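Local coordinates for protein YcaO (Methanopyrus kandleri, PDB 6CIB) that binds ADP and magnesium as a YcaO-family enzyme and probably uses ATP to help install thioamides in peptide backbones, at residues Ala104-Glu109 and Pro128-Phe133; Leu163-Arg168 and Thr352-Tyr357; Glu192-Leu197 and Val204-Leu209; Val219-Glu224 and Leu246-Glu251. All coordinates share one frame; numbering follows the deposited sequence.

Contact 1 (Ala104-Glu109 and Pro128-Phe133); sequences AWYRTE and PANEVF
Y106 and W105 meet P128, N130 and E131 through one shared water and a few van der Waals touches. The polar part centres on that water, which donates to Y106 OH and to E131 OE2 (2.6 Å from the water oxygen) and accepts from W105 NE1 and N130 ND2. With W105 CG between its backbone N and carbonyl carbon (chi1 51°), the indole turns its edge to the water, which lies in the ring plane. There E131 OE2 also comes within 3.5 Å of W105 CZ2, the carboxylate turned 56° from the ring. The van der Waals part is thin: Y106 OH rests 3.5 Å from N130 CB, and Y106 CZ is 4.3 Å from P128 CB. Y106 OH is also hydrogen-bonded to D139 and N130 ND2 to L141 O, while R350 and R363 form salt bridges with the E131 carboxylate, consistent with a charged glutamate. The loop ahead of strand 113-118 is joined to the 3-10 turn after strand 124-128, where P128 packs on W113.

Contact 2 (Leu163-Arg168 and Thr352-Tyr357); sequences LEVVER and TGASEY
Helix 154-177, which carries E164 (a magnesium ligand in another structure of this protein, though no metal is bound to it here), is met by the loop that follows strand 346-351. Direct contact is slight: V165 CG1 touches A354 CB at 3.7 Å, and the two segments bury just 152 Å² between them. The torsion at V165 (chi1 174°) sets CG1, the branch that meets the alanine methyl, anti to the backbone N. The polar link is a water that donates to V165 O (2.7 Å from the water oxygen) and to S355 O (2.9 Å), bridging two carbonyls that cannot bond each other. R168 O and S355 O approach to 3.6 Å; the former receives a hydrogen bond from S172 OG. D169, the residue after R168, takes the S355 N-H through OD1, adding a direct bond to the same junction. On the helix itself, R168 NE makes a weak bond to E167 OE2 (3.4 Å), while R168 NH2 and E164 OE2 form a long ion pair in which charge alone counts, and E164 CG lies 3.7 Å above the guanidinium plane. The nearest atoms of the R168 side chain and the bound ADP are about 6 Å apart. Helix 154-177 also supplies E156 and Q160 to the ADP pocket, consistent with the YcaO-type ATP- and magnesium-binding site.

Contact 3 (Glu192-Leu197 and Val204-Leu209); sequences ELRRSL and VELRLL
R194 reaches from its helix to the strand and bonds V204 O through NH2 at 2.9 Å. The N-H...O angle is 143°; the donor lies in the carbonyl plane, while the oxygen stands 20° out of the guanidinium plane. The aliphatic part of the same side chain does the packing: R194 CG runs 3.7 Å from V204 CG1, the two side chains lying alongside but heading opposite ways, and R194 CD meets L206 CD1 at 3.8 Å. With CG anti to the backbone N, the chain extends toward the strand, and its bend at chi3 swings the guanidinium round to the carbonyl. V204 CG2 lies 4.0 Å from L197 C. Helix 192-197 and strand 204-209 thus belong to a helix-turn-strand unit, the strand running back roughly antiparallel to the helix at 141° with axes 8.6 Å apart at closest approach. Replacing R194 with an alanine would probably leave V204 O without this donor and open a gap beside V204 CG1 and L206 CD1. Farther out, E191 and E198 form salt bridges with the R194 guanidinium, and E198 also accepts from V204 N, tying the strand's start to the helix end. L249 of helix 241-260 packs on both L197 and V204.

Contact 4 (Val219-Glu224 and Leu246-Glu251); sequences VGAVTE and LRALLE
A chi1 of 173° at V219 sets CG1 anti to the backbone N and CG2 beside it, and CG1 is the branch that touches the helix, 4.1 Å from A248 CB. A221 and A248 have no such freedom: each presents a single methyl aimed at the other segment, and A221 CB meets A248 CB at 4.0 Å. A248 CB also sits 3.7 Å from V219 O and 4.3 Å from G220 C, so the methyl lies against the strand backbone as well as its side chains. Small residues permit this closeness. The CA atoms of A221 and A248 stand 5.6 Å apart, and the axes of strand 219-224 and helix 246-251 approach to 7.3 Å, crossing at -30° with their N-to-C directions roughly alike. Strand 217-224 is the middle one of an antiparallel three-stranded sheet, and helix 241-260 packs against it. The same helix covers more of the strand through A244 and V245, which touch V219, and V252, which touches A221 and T223. Beside it, L249 packs on L193 and L197 of helix 188-198. With methyl groups meeting each other and a backbone carbonyl, and no polar pairing between the segments, van der Waals fit between small buried groups carries the contact.

In the fold
From the N terminus, contact 1 comes first, closing a short loop around strands 113-118 and 124-128 of the five-stranded sheet. Contact 2 opens on helix 154-177 and closes only after strand 346-351, a span of 183 residues that encloses contacts 3 and 4. Those two follow in series: contact 3 closes the turn from helix 188-198 into strand 203-209, and contact 4 the excursion from strand 217-224 to helix 241-260. They share one sheet, where R207 N to G220 O and E205 N to V222 O are probable hydrogen bonds. L163 packs on R247, joining contacts 2 and 4; contact 1 lies across the chain's centre from 3 and 4.

Contact 1 (Ala104-Glu109 and Pro128-Phe133)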
loop_
_atom_site.group_PDB
_atom_site.type_symbol
_atom_site.label_atom_id
_atom_site.label_comp_id
_atom_site.label_asym_id
_atom_site.label_seq_id
_atom_site.Cartn_x
_atom_site.Cartn_y
_atom_site.Cartn_z
ATOM N N ALA A 104 8.602 19.794 -5.544
ATOM C CA ALA A 104 8.358 20.846 -6.545
ATOM C C ALA A 104 7.260 21.851 -6.175
ATOM O O ALA A 104 7.414 23.054 -6.408
ATOM C CB ALA A 104 8.049 20.212 -7.895
ATOM N N TRP A 105 6.175 21.354 -5.583
ATOM C CA TRP A 105 4.973 22.156 -5.314
ATOM C C TRP A 105 5.078 23.196 -4.191
ATOM O O TRP A 105 4.168 24.016 -4.025
ATOM C CB TRP A 105 3.759 21.242 -5.093
ATOM C CG TRP A 105 3.971 20.136 -4.085
ATOM C CD1 TRP A 105 3.859 20.232 -2.722
ATOM C CD2 TRP A 105 4.317 18.770 -4.363
ATOM N NE1 TRP A 105 4.118 19.013 -2.137
ATOM C CE2 TRP A 105 4.395 18.096 -3.118
ATOM C CE3 TRP A 105 4.563 18.046 -5.544
ATOM C CZ2 TRP A 105 4.714 16.730 -3.018
ATOM C CZ3 TRP A 105 4.887 16.682 -5.443
ATOM C CH2 TRP A 105 4.961 16.044 -4.187
ATOM N N TYR A 106 6.173 23.173 -3.429
ATOM C CA TYR A 106 6.396 24.162 -2.368
ATOM C C TYR A 106 6.849 25.507 -2.940
ATOM O O TYR A 106 7.981 25.643 -3.422
ATOM C CB TYR A 106 7.400 23.651 -1.325
ATOM C CG TYR A 106 6.814 22.694 -0.311
ATOM C CD1 TYR A 106 6.242 23.165 0.878
ATOM C CD2 TYR A 106 6.833 21.311 -0.537
ATOM C CE1 TYR A 106 5.703 22.285 1.811
ATOM C CE2 TYR A 106 6.301 20.424 0.390
ATOM C CZ TYR A 106 5.738 20.913 1.557
ATOM O OH TYR A 106 5.206 20.035 2.470
ATOM N N ARG A 107 5.950 26.489 -2.886
ATOM C CA ARG A 107 6.242 27.851 -3.350
ATOM C C ARG A 107 7.215 28.548 -2.402
ATOM O O ARG A 107 8.050 29.349 -2.830
ATOM C CB ARG A 107 4.953 28.670 -3.514
ATOM C CG ARG A 107 4.037 28.224 -4.657
ATOM C CD ARG A 107 4.563 28.589 -6.047
ATOM N NE ARG A 107 4.660 30.038 -6.257
ATOM C CZ ARG A 107 3.675 30.818 -6.703
ATOM N NH1 ARG A 107 2.483 30.312 -7.007
ATOM N NH2 ARG A 107 3.887 32.120 -6.847
ATOM N N THR A 108 7.093 28.217 -1.118
ATOM C CA THR A 108 8.001 28.667 -0.069
ATOM C C THR A 108 8.603 27.462 0.665
ATOM O O THR A 108 8.027 26.368 0.657
ATOM C CB THR A 108 7.294 29.640 0.917
ATOM O OG1 THR A 108 8.209 30.047 1.943
ATOM C CG2 THR A 108 6.042 29.008 1.565
ATOM N N GLU A 109 9.764 27.678 1.282
ATOM C CA GLU A 109 10.449 26.681 2.109
ATOM C C GLU A 109 9.572 26.215 3.290
ATOM O O GLU A 109 9.133 27.050 4.084
ATOM C CB GLU A 109 11.772 27.275 2.617
ATOM C CG GLU A 109 12.550 26.418 3.609
ATOM C CD GLU A 109 13.487 25.420 2.952
ATOM O OE1 GLU A 109 13.239 24.995 1.800
ATOM O OE2 GLU A 109 14.486 25.046 3.603
ATOM N N PRO A 128 9.861 17.050 4.747
ATOM C CA PRO A 128 8.817 17.892 5.354
ATOM C C PRO A 128 7.861 17.055 6.185
ATOM O O PRO A 128 7.595 15.897 5.832
ATOM C CB PRO A 128 8.078 18.479 4.141
ATOM C CG PRO A 128 9.057 18.388 3.010
ATOM C CD PRO A 128 9.820 17.122 3.270
ATOM N N ALA A 129 7.370 17.631 7.281
ATOM C CA ALA A 129 6.394 16.962 8.150
ATOM C C ALA A 129 5.148 16.503 7.388
ATOM O O ALA A 129 4.614 15.434 7.687
ATOM C CB ALA A 129 6.020 17.845 9.333
ATOM N N ASN A 130 4.727 17.284 6.387
ATOM C CA ASN A 130 3.553 16.967 5.541
ATOM C C ASN A 130 3.781 15.732 4.662
ATOM O O ASN A 130 2.826 15.145 4.143
ATOM C CB ASN A 130 3.169 18.173 4.661
ATOM C CG ASN A 130 1.763 18.060 4.060
ATOM O OD1 ASN A 130 0.761 18.013 4.776
ATOM N ND2 ASN A 130 1.689 18.037 2.735
ATOM N N GLU A 131 5.049 15.358 4.494
ATOM C CA GLU A 131 5.426 14.165 3.752
ATOM C C GLU A 131 5.705 12.975 4.672
ATOM O O GLU A 131 6.128 11.913 4.211
ATOM C CB GLU A 131 6.645 14.451 2.864
ATOM C CG GLU A 131 6.384 15.380 1.689
ATOM C CD GLU A 131 5.278 14.889 0.774
ATOM O OE1 GLU A 131 5.235 13.677 0.457
ATOM O OE2 GLU A 131 4.449 15.721 0.365
ATOM N N VAL A 132 5.462 13.152 5.969
ATOM C CA VAL A 132 5.696 12.094 6.938
ATOM C C VAL A 132 4.395 11.760 7.674
ATOM O O VAL A 132 3.963 10.598 7.710
ATOM C CB VAL A 132 6.821 12.479 7.937
ATOM C CG1 VAL A 132 6.984 11.418 9.015
ATOM C CG2 VAL A 132 8.145 12.674 7.217
ATOM N N PHE A 133 3.773 12.793 8.244
ATOM C CA PHE A 133 2.643 12.626 9.141
ATOM C C PHE A 133 1.304 12.620 8.422
ATOM O O PHE A 133 1.209 13.018 7.255
ATOM C CB PHE A 133 2.654 13.715 10.232
ATOM C CG PHE A 133 3.875 13.689 11.120
ATOM C CD1 PHE A 133 4.191 12.560 11.887
ATOM C CD2 PHE A 133 4.703 14.811 11.208
ATOM C CE1 PHE A 133 5.312 12.544 12.711
ATOM C CE2 PHE A 133 5.817 14.805 12.035
ATOM C CZ PHE A 133 6.122 13.671 12.788
HETATM O O HOH W 1 3.938 18.274 0.851
#

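Contact 2 (Leu163-Arg168 and Thr352-Tyr357)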
loop_
_atom_site.group_PDB
_atom_site.type_symbol
_atom_site.label_atom_id
_atom_site.label_comp_id
_atom_site.label_asym_id
_atom_site.label_seq_id
_atom_site.Cartn_x
_atom_site.Cartn_y
_atom_site.Cartn_z
ATOM N N LEU A 163 7.132 -1.462 -1.524
ATOM C CA LEU A 163 6.235 -2.141 -2.454
ATOM C C LEU A 163 4.952 -1.353 -2.707
ATOM O O LEU A 163 4.516 -1.248 -3.853
ATOM C CB LEU A 163 5.945 -3.587 -2.004
ATOM C CG LEU A 163 7.130 -4.580 -2.141
ATOM C CD1 LEU A 163 6.773 -5.947 -1.577
ATOM C CD2 LEU A 163 7.633 -4.711 -3.577
ATOM N N GLU A 164 4.369 -0.781 -1.648
ATOM C CA GLU A 164 3.197 0.090 -1.785
ATOM C C GLU A 164 3.465 1.301 -2.693
ATOM O O GLU A 164 2.635 1.637 -3.547
ATOM C CB GLU A 164 2.708 0.538 -0.410
ATOM C CG GLU A 164 1.449 1.381 -0.429
ATOM C CD GLU A 164 0.905 1.580 0.966
ATOM O OE1 GLU A 164 1.209 2.621 1.578
ATOM O OE2 GLU A 164 0.213 0.664 1.461
ATOM N N VAL A 165 4.614 1.944 -2.505
ATOM C CA VAL A 165 5.021 3.090 -3.339
ATOM C C VAL A 165 5.155 2.686 -4.825
ATOM O O VAL A 165 4.695 3.417 -5.711
ATOM C CB VAL A 165 6.307 3.792 -2.805
ATOM C CG1 VAL A 165 6.791 4.870 -3.777
ATOM C CG2 VAL A 165 6.061 4.434 -1.438
ATOM N N VAL A 166 5.757 1.525 -5.088
ATOM C CA VAL A 166 5.877 0.988 -6.457
ATOM C C VAL A 166 4.488 0.711 -7.039
ATOM O O VAL A 166 4.205 1.069 -8.185
ATOM C CB VAL A 166 6.773 -0.273 -6.508
ATOM C CG1 VAL A 166 6.813 -0.883 -7.909
ATOM C CG2 VAL A 166 8.181 0.076 -6.052
ATOM N N GLU A 167 3.628 0.105 -6.223
ATOM C CA GLU A 167 2.252 -0.213 -6.592
ATOM C C GLU A 167 1.478 1.026 -7.064
ATOM O O GLU A 167 0.859 1.012 -8.139
ATOM C CB GLU A 167 1.567 -0.881 -5.397
ATOM C CG GLU A 167 0.092 -1.166 -5.557
ATOM C CD GLU A 167 -0.574 -1.454 -4.226
ATOM O OE1 GLU A 167 -0.242 -2.482 -3.597
ATOM O OE2 GLU A 167 -1.435 -0.656 -3.812
ATOM N N ARG A 168 1.536 2.093 -6.274
ATOM C CA ARG A 168 0.830 3.333 -6.614
ATOM C C ARG A 168 1.496 4.094 -7.761
ATOM O O ARG A 168 0.821 4.815 -8.489
ATOM C CB ARG A 168 0.643 4.229 -5.384
ATOM C CG ARG A 168 0.075 3.495 -4.180
ATOM C CD ARG A 168 -1.426 3.570 -4.079
ATOM N NE ARG A 168 -1.961 2.592 -3.128
ATOM C CZ ARG A 168 -1.958 2.714 -1.799
ATOM N NH1 ARG A 168 -1.408 3.771 -1.194
ATOM N NH2 ARG A 168 -2.490 1.746 -1.063
ATOM N N THR A 352 11.189 9.958 -3.946
ATOM C CA THR A 352 10.999 11.397 -4.260
ATOM C C THR A 352 10.428 11.722 -5.630
ATOM O O THR A 352 9.761 12.743 -5.790
ATOM C CB THR A 352 12.274 12.242 -4.054
ATOM O OG1 THR A 352 13.305 11.772 -4.928
ATOM C CG2 THR A 352 12.746 12.191 -2.599
ATOM N N GLY A 353 10.680 10.852 -6.607
ATOM C CA GLY A 353 10.130 11.023 -7.954
ATOM C C GLY A 353 9.186 9.920 -8.409
ATOM O O GLY A 353 8.893 9.825 -9.602
ATOM N N ALA A 354 8.714 9.083 -7.479
ATOM C CA ALA A 354 7.652 8.103 -7.789
ATOM C C ALA A 354 6.330 8.836 -7.910
ATOM O O ALA A 354 6.087 9.799 -7.185
ATOM C CB ALA A 354 7.561 7.020 -6.725
ATOM N N SER A 355 5.486 8.398 -8.838
ATOM C CA SER A 355 4.210 9.075 -9.054
ATOM C C SER A 355 3.189 8.704 -7.987
ATOM O O SER A 355 3.058 7.537 -7.615
ATOM C CB SER A 355 3.640 8.751 -10.427
ATOM O OG SER A 355 2.511 9.580 -10.680
ATOM N N GLU A 356 2.481 9.722 -7.503
ATOM C CA GLU A 356 1.367 9.547 -6.583
ATOM C C GLU A 356 0.112 10.239 -7.140
ATOM O O GLU A 356 -0.759 10.688 -6.388
ATOM C CB GLU A 356 1.747 10.023 -5.173
ATOM C CG GLU A 356 2.849 9.186 -4.522
ATOM C CD GLU A 356 3.309 9.705 -3.174
ATOM O OE1 GLU A 356 3.312 10.936 -2.947
ATOM O OE2 GLU A 356 3.703 8.868 -2.332
ATOM N N TYR A 357 0.030 10.267 -8.474
ATOM C CA TYR A 357 -1.080 10.854 -9.237
ATOM C C TYR A 357 -2.469 10.378 -8.794
ATOM O O TYR A 357 -3.410 11.183 -8.737
ATOM C CB TYR A 357 -0.873 10.608 -10.741
ATOM C CG TYR A 357 -1.917 11.234 -11.643
ATOM C CD1 TYR A 357 -1.904 12.614 -11.913
ATOM C CD2 TYR A 357 -2.911 10.449 -12.247
ATOM C CE1 TYR A 357 -2.859 13.192 -12.746
ATOM C CE2 TYR A 357 -3.871 11.018 -13.076
ATOM C CZ TYR A 357 -3.834 12.388 -13.323
ATOM O OH TYR A 357 -4.777 12.965 -14.141
HETATM O O HOH W 2 3.718 5.910 -5.349
#

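Contact 3 (Glu192-Leu197 and Val204-Leu209)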
loop_
_atom_site.group_PDB
_atom_site.type_symbol
_atom_site.label_atom_id
_atom_site.label_comp_id
_atom_site.label_asym_id
_atom_site.label_seq_id
_atom_site.Cartn_x
_atom_site.Cartn_y
_atom_site.Cartn_z
ATOM N N GLU A 192 -8.931 -20.187 -8.480
ATOM C CA GLU A 192 -10.097 -20.576 -7.688
ATOM C C GLU A 192 -10.575 -19.446 -6.767
ATOM O O GLU A 192 -11.786 -19.215 -6.642
ATOM C CB GLU A 192 -9.859 -21.887 -6.917
ATOM C CG GLU A 192 -11.135 -22.553 -6.390
ATOM C CD GLU A 192 -12.337 -22.441 -7.338
ATOM O OE1 GLU A 192 -12.286 -22.998 -8.463
ATOM O OE2 GLU A 192 -13.343 -21.789 -6.954
ATOM N N LEU A 193 -9.621 -18.735 -6.158
ATOM C CA LEU A 193 -9.942 -17.548 -5.361
ATOM C C LEU A 193 -10.633 -16.457 -6.200
ATOM O O LEU A 193 -11.673 -15.937 -5.788
ATOM C CB LEU A 193 -8.698 -17.001 -4.644
ATOM C CG LEU A 193 -8.797 -15.670 -3.877
ATOM C CD1 LEU A 193 -9.938 -15.650 -2.866
ATOM C CD2 LEU A 193 -7.474 -15.347 -3.199
ATOM N N ARG A 194 -10.057 -16.127 -7.357
ATOM C CA ARG A 194 -10.665 -15.174 -8.289
ATOM C C ARG A 194 -12.109 -15.571 -8.653
ATOM O O ARG A 194 -13.012 -14.732 -8.571
ATOM C CB ARG A 194 -9.810 -15.004 -9.548
ATOM C CG ARG A 194 -10.240 -13.842 -10.439
ATOM C CD ARG A 194 -9.745 -14.001 -11.869
ATOM N NE ARG A 194 -10.281 -15.193 -12.543
ATOM C CZ ARG A 194 -11.515 -15.312 -13.045
ATOM N NH1 ARG A 194 -11.874 -16.454 -13.623
ATOM N NH2 ARG A 194 -12.399 -14.321 -12.957
ATOM N N ARG A 195 -12.314 -16.838 -9.029
ATOM C CA ARG A 195 -13.658 -17.380 -9.321
ATOM C C ARG A 195 -14.583 -17.286 -8.117
ATOM O O ARG A 195 -15.766 -16.959 -8.260
ATOM C CB ARG A 195 -13.576 -18.843 -9.770
ATOM C CG ARG A 195 -13.078 -19.044 -11.187
ATOM C CD ARG A 195 -12.901 -20.523 -11.483
ATOM N NE ARG A 195 -12.206 -20.740 -12.755
ATOM C CZ ARG A 195 -11.973 -21.928 -13.310
ATOM N NH1 ARG A 195 -12.375 -23.054 -12.723
ATOM N NH2 ARG A 195 -11.328 -21.989 -14.468
ATOM N N SER A 196 -14.036 -17.574 -6.937
ATOM C CA SER A 196 -14.808 -17.559 -5.703
ATOM C C SER A 196 -15.263 -16.134 -5.345
ATOM O O SER A 196 -16.419 -15.922 -4.950
ATOM C CB SER A 196 -14.013 -18.200 -4.568
ATOM O OG SER A 196 -14.866 -18.517 -3.494
ATOM N N LEU A 197 -14.362 -15.165 -5.510
ATOM C CA LEU A 197 -14.718 -13.748 -5.345
ATOM C C LEU A 197 -15.662 -13.249 -6.421
ATOM O O LEU A 197 -16.519 -12.413 -6.143
ATOM C CB LEU A 197 -13.476 -12.852 -5.259
ATOM C CG LEU A 197 -12.725 -12.852 -3.921
ATOM C CD1 LEU A 197 -11.434 -12.053 -4.050
ATOM C CD2 LEU A 197 -13.575 -12.307 -2.778
ATOM N N VAL A 204 -14.640 -10.558 -11.902
ATOM C CA VAL A 204 -13.375 -10.139 -11.300
ATOM C C VAL A 204 -12.289 -10.313 -12.353
ATOM O O VAL A 204 -12.016 -11.427 -12.795
ATOM C CB VAL A 204 -13.030 -10.900 -9.993
ATOM C CG1 VAL A 204 -11.635 -10.517 -9.501
ATOM C CG2 VAL A 204 -14.054 -10.611 -8.902
ATOM N N GLU A 205 -11.677 -9.198 -12.736
ATOM C CA GLU A 205 -10.703 -9.156 -13.827
ATOM C C GLU A 205 -9.307 -8.848 -13.292
ATOM O O GLU A 205 -9.150 -7.943 -12.470
ATOM C CB GLU A 205 -11.104 -8.080 -14.835
ATOM C CG GLU A 205 -12.415 -8.320 -15.571
ATOM C CD GLU A 205 -12.248 -9.237 -16.764
ATOM O OE1 GLU A 205 -11.380 -8.958 -17.622
ATOM O OE2 GLU A 205 -12.988 -10.240 -16.842
ATOM N N LEU A 206 -8.307 -9.597 -13.758
ATOM C CA LEU A 206 -6.913 -9.381 -13.356
ATOM C C LEU A 206 -6.095 -8.721 -14.461
ATOM O O LEU A 206 -6.278 -9.027 -15.638
ATOM C CB LEU A 206 -6.248 -10.690 -12.898
ATOM C CG LEU A 206 -6.778 -11.361 -11.625
ATOM C CD1 LEU A 206 -6.158 -12.738 -11.454
ATOM C CD2 LEU A 206 -6.543 -10.507 -10.385
ATOM N N ARG A 207 -5.209 -7.810 -14.059
ATOM C CA ARG A 207 -4.322 -7.087 -14.973
ATOM C C ARG A 207 -2.892 -7.075 -14.451
ATOM O O ARG A 207 -2.674 -6.919 -13.245
ATOM C CB ARG A 207 -4.780 -5.636 -15.145
ATOM C CG ARG A 207 -6.204 -5.420 -15.637
ATOM C CD ARG A 207 -6.446 -5.973 -17.034
ATOM N NE ARG A 207 -7.857 -5.815 -17.402
ATOM C CZ ARG A 207 -8.740 -6.806 -17.483
ATOM N NH1 ARG A 207 -8.375 -8.065 -17.254
ATOM N NH2 ARG A 207 -9.994 -6.533 -17.820
ATOM N N LEU A 208 -1.923 -7.241 -15.353
ATOM C CA LEU A 208 -0.530 -6.964 -15.032
ATOM C C LEU A 208 -0.200 -5.524 -15.435
ATOM O O LEU A 208 -0.160 -5.194 -16.621
ATOM C CB LEU A 208 0.423 -7.970 -15.693
ATOM C CG LEU A 208 1.892 -7.901 -15.236
ATOM C CD1 LEU A 208 2.099 -8.452 -13.828
ATOM C CD2 LEU A 208 2.802 -8.616 -16.222
ATOM N N LEU A 209 0.013 -4.669 -14.437
ATOM C CA LEU A 209 0.344 -3.261 -14.667
ATOM C C LEU A 209 1.786 -3.132 -15.127
ATOM O O LEU A 209 2.622 -3.966 -14.756
ATOM C CB LEU A 209 0.123 -2.434 -13.396
ATOM C CG LEU A 209 -1.288 -1.895 -13.127
ATOM C CD1 LEU A 209 -2.226 -2.981 -12.657
ATOM C CD2 LEU A 209 -1.253 -0.797 -12.085
#

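Contact 4 (Val219-Glu224 and Leu246-Glu251)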
loop_
_atom_site.group_PDB
_atom_site.type_symbol
_atom_site.label_atom_id
_atom_site.label_comp_id
_atom_site.label_asym_id
_atom_site.label_seq_id
_atom_site.Cartn_x
_atom_site.Cartn_y
_atom_site.Cartn_z
ATOM N N VAL A 219 0.025 -5.972 -9.847
ATOM C CA VAL A 219 -1.219 -6.571 -10.342
ATOM C C VAL A 219 -2.410 -5.724 -9.896
ATOM O O VAL A 219 -2.466 -5.269 -8.757
ATOM C CB VAL A 219 -1.372 -8.052 -9.880
ATOM C CG1 VAL A 219 -2.738 -8.641 -10.230
ATOM C CG2 VAL A 219 -0.285 -8.922 -10.490
ATOM N N GLY A 220 -3.344 -5.509 -10.816
ATOM C CA GLY A 220 -4.621 -4.880 -10.516
ATOM C C GLY A 220 -5.757 -5.861 -10.705
ATOM O O GLY A 220 -5.709 -6.716 -11.594
ATOM N N ALA A 221 -6.763 -5.750 -9.842
ATOM C CA ALA A 221 -8.010 -6.495 -9.968
ATOM C C ALA A 221 -9.162 -5.507 -10.029
ATOM O O ALA A 221 -9.229 -4.579 -9.222
ATOM C CB ALA A 221 -8.197 -7.461 -8.808
ATOM N N VAL A 222 -10.050 -5.697 -11.003
ATOM C CA VAL A 222 -11.226 -4.835 -11.156
ATOM C C VAL A 222 -12.500 -5.674 -11.176
ATOM O O VAL A 222 -12.512 -6.789 -11.708
ATOM C CB VAL A 222 -11.155 -3.886 -12.398
ATOM C CG1 VAL A 222 -10.119 -2.796 -12.186
ATOM C CG2 VAL A 222 -10.874 -4.647 -13.690
ATOM N N THR A 223 -13.556 -5.135 -10.572
ATOM C CA THR A 223 -14.840 -5.819 -10.545
ATOM C C THR A 223 -15.892 -5.143 -11.415
ATOM O O THR A 223 -15.897 -3.922 -11.592
ATOM C CB THR A 223 -15.397 -6.021 -9.116
ATOM O OG1 THR A 223 -15.690 -4.754 -8.519
ATOM C CG2 THR A 223 -14.403 -6.791 -8.244
ATOM N N GLU A 224 -16.757 -5.979 -11.974
ATOM C CA GLU A 224 -18.008 -5.559 -12.571
ATOM C C GLU A 224 -19.102 -6.136 -11.686
ATOM O O GLU A 224 -19.017 -7.287 -11.262
ATOM C CB GLU A 224 -18.102 -6.104 -13.993
ATOM C CG GLU A 224 -19.136 -5.419 -14.871
ATOM C CD GLU A 224 -19.122 -5.919 -16.308
ATOM O OE1 GLU A 224 -18.032 -6.246 -16.835
ATOM O OE2 GLU A 224 -20.214 -5.976 -16.912
ATOM N N LEU A 246 -2.501 -12.218 -5.190
ATOM C CA LEU A 246 -3.194 -12.432 -3.923
ATOM C C LEU A 246 -3.556 -11.104 -3.246
ATOM O O LEU A 246 -4.700 -10.907 -2.830
ATOM C CB LEU A 246 -2.371 -13.325 -2.977
ATOM C CG LEU A 246 -3.005 -13.557 -1.599
ATOM C CD1 LEU A 246 -4.305 -14.353 -1.710
ATOM C CD2 LEU A 246 -2.023 -14.236 -0.663
ATOM N N ARG A 247 -2.584 -10.199 -3.167
ATOM C CA ARG A 247 -2.806 -8.878 -2.577
ATOM C C ARG A 247 -3.931 -8.099 -3.247
ATOM O O ARG A 247 -4.768 -7.529 -2.561
ATOM C CB ARG A 247 -1.524 -8.064 -2.596
ATOM C CG ARG A 247 -0.525 -8.483 -1.542
ATOM C CD ARG A 247 0.814 -7.812 -1.781
ATOM N NE ARG A 247 1.592 -7.895 -0.553
ATOM C CZ ARG A 247 2.517 -7.024 -0.152
ATOM N NH1 ARG A 247 2.838 -5.954 -0.888
ATOM N NH2 ARG A 247 3.115 -7.235 1.015
ATOM N N ALA A 248 -3.957 -8.104 -4.581
ATOM C CA ALA A 248 -5.015 -7.419 -5.358
ATOM C C ALA A 248 -6.412 -7.989 -5.069
ATOM O O ALA A 248 -7.368 -7.229 -4.851
ATOM C CB ALA A 248 -4.702 -7.470 -6.851
ATOM N N LEU A 249 -6.516 -9.318 -5.053
ATOM C CA LEU A 249 -7.774 -10.014 -4.748
ATOM C C LEU A 249 -8.255 -9.763 -3.317
ATOM O O LEU A 249 -9.449 -9.543 -3.093
ATOM C CB LEU A 249 -7.649 -11.521 -5.027
ATOM C CG LEU A 249 -7.558 -11.930 -6.502
ATOM C CD1 LEU A 249 -7.118 -13.381 -6.649
ATOM C CD2 LEU A 249 -8.866 -11.706 -7.245
ATOM N N LEU A 250 -7.320 -9.773 -2.366
ATOM C CA LEU A 250 -7.622 -9.444 -0.967
ATOM C C LEU A 250 -8.117 -7.998 -0.786
ATOM O O LEU A 250 -8.995 -7.745 0.032
ATOM C CB LEU A 250 -6.411 -9.717 -0.061
ATOM C CG LEU A 250 -5.976 -11.177 0.136
ATOM C CD1 LEU A 250 -4.708 -11.231 0.967
ATOM C CD2 LEU A 250 -7.042 -12.044 0.785
ATOM N N GLU A 251 -7.550 -7.074 -1.562
ATOM C CA GLU A 251 -7.991 -5.684 -1.557
ATOM C C GLU A 251 -9.408 -5.523 -2.103
ATOM O O GLU A 251 -10.184 -4.747 -1.561
ATOM C CB GLU A 251 -6.996 -4.773 -2.280
ATOM C CG GLU A 251 -6.177 -3.905 -1.327
ATOM C CD GLU A 251 -5.211 -2.969 -2.034
ATOM O OE1 GLU A 251 -5.554 -2.424 -3.108
ATOM O OE2 GLU A 251 -4.087 -2.779 -1.512
#